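Local coordinates for putative histidine protein kinase (Rhodobacter sphaeroides, PDB 3KYJ) that probably relays chemoreceptor signals to the flagellar motors as a CheA-type histidine kinase, of which this chain is the histidine phosphotransfer domain, at residues 57-60 and 66-69. Numbering follows the deposited sequence. Where two conformers were deposited one is given.
Sequences NSRV and VESR
Val66 meets Ser58 through one methyl branch: its CG1 lies 3.8 Å from Ser58 CB, both side chains leaving their helices toward each other. The same valine also touches Phe54 of helix 40-60 and Met105 and Thr109 of helix 89-112, which places it in the apolar interior.

Glu67 contributes the largest share of the contact. Its CA sits 5.5 Å from Ser58 CA, the nearest CA pair between 57-60 and 66-69, and a small side chain fits this spacing. In one of two modelled conformers, Ser58 OG is 3.2 Å from Glu67 CA and 3.3 Å from Glu67 CB, touching the backbone and the root of the side chain. In that conformer a chi1 of 70° turns the hydroxyl back to its polar partner, Lys55 O in its own helix, while keeping it beside Glu67 CA.

Further out, the extended Glu67 chain, with CG anti to the backbone N (chi1 -176°), reaches over to Arg59. One carboxylate oxygen does the bonding: Arg59 NE gives Glu67 OE2 a nearly straight hydrogen bond of 2.7 Å, part of a salt bridge, and Arg59 NH2 adds a weak one to Glu67 OE2 of 3.1 Å. This oxygen lies almost in the guanidinium plane, at its edge, yet is approached from above the carboxylate plane, and the two planes are 50° apart. Glu67 OE1 instead rests against the aliphatic root of the arginine, 3.7 Å from Arg59 CB. Lys55, touching Glu67 and close to Arg59 NH2, adds positive charge that would probably favour an ionised carboxylate.

A buried Ser58-Val66 contact beneath a partly exposed salt bridge thus joins helix 40-60, which carries the predicted phosphorylation site His52 (unmodified here), to helix 64-82, bordering another protein's chain: an antiparallel helical hairpin within the Hpt-domain bundle.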
# COMPACT_ATOMS: atom_id res chain seq x y z
N ASN A 57 0.29 2.01 -5.36
CA ASN A 57 1.30 2.84 -6.01
C ASN A 57 0.63 3.86 -6.94
O ASN A 57 0.99 5.03 -6.99
CB ASN A 57 2.27 1.95 -6.82
CG ASN A 57 3.24 1.16 -5.95
OD1 ASN A 57 3.20 1.20 -4.72
ND2 ASN A 57 4.12 0.42 -6.61
N SER A 58 -0.37 3.40 -7.70
CA SER A 58 -1.06 4.28 -8.61
C SER A 58 -1.87 5.32 -7.84
O SER A 58 -1.97 6.47 -8.26
CB SER A 58 -1.95 3.48 -9.57
OG SER A 58 -3.07 2.89 -8.92
N ARG A 59 -2.43 4.92 -6.70
CA ARG A 59 -3.16 5.85 -5.87
C ARG A 59 -2.26 6.98 -5.34
O ARG A 59 -2.69 8.13 -5.30
CB ARG A 59 -3.86 5.11 -4.73
CG ARG A 59 -4.65 6.01 -3.78
CD ARG A 59 -5.25 5.20 -2.63
NE ARG A 59 -6.17 4.18 -3.13
CZ ARG A 59 -6.66 3.16 -2.42
NH1 ARG A 59 -6.31 2.99 -1.15
NH2 ARG A 59 -7.49 2.30 -3.00
N VAL A 60 -1.03 6.66 -4.94
CA VAL A 60 -0.08 7.67 -4.43
C VAL A 60 0.06 8.82 -5.42
O VAL A 60 0.17 9.98 -5.02
CB VAL A 60 1.33 7.02 -4.13
CG1 VAL A 60 2.44 8.09 -3.97
CG2 VAL A 60 1.26 6.19 -2.89
N VAL A 66 -5.82 4.20 -13.79
CA VAL A 66 -4.98 3.01 -13.54
C VAL A 66 -5.45 2.28 -12.26
O VAL A 66 -5.65 1.06 -12.25
CB VAL A 66 -3.47 3.36 -13.42
CG1 VAL A 66 -2.69 2.12 -13.01
CG2 VAL A 66 -2.90 3.88 -14.71
N GLU A 67 -5.65 3.05 -11.20
CA GLU A 67 -6.09 2.53 -9.92
C GLU A 67 -7.37 1.71 -10.07
O GLU A 67 -7.50 0.64 -9.50
CB GLU A 67 -6.29 3.67 -8.93
CG GLU A 67 -6.67 3.22 -7.53
CD GLU A 67 -6.97 4.36 -6.59
OE1 GLU A 67 -6.76 5.53 -6.97
OE2 GLU A 67 -7.43 4.10 -5.48
N SER A 68 -8.32 2.21 -10.86
CA SER A 68 -9.62 1.54 -10.96
C SER A 68 -9.52 0.16 -11.63
O SER A 68 -10.30 -0.73 -11.31
CB SER A 68 -10.62 2.43 -11.74
OG SER A 68 -10.26 2.60 -13.11
N ARG A 69 -8.57 -0.01 -12.54
CA ARG A 69 -8.38 -1.33 -13.17
C ARG A 69 -7.77 -2.31 -12.16
O ARG A 69 -8.21 -3.45 -12.03
CB ARG A 69 -7.49 -1.25 -14.41
CG ARG A 69 -8.22 -0.87 -15.71
CD ARG A 69 -8.86 0.50 -15.62
NE ARG A 69 -9.45 0.90 -16.89
CZ ARG A 69 -10.47 1.75 -17.01
NH1 ARG A 69 -11.12 2.22 -15.96
NH2 ARG A 69 -10.89 2.06 -18.22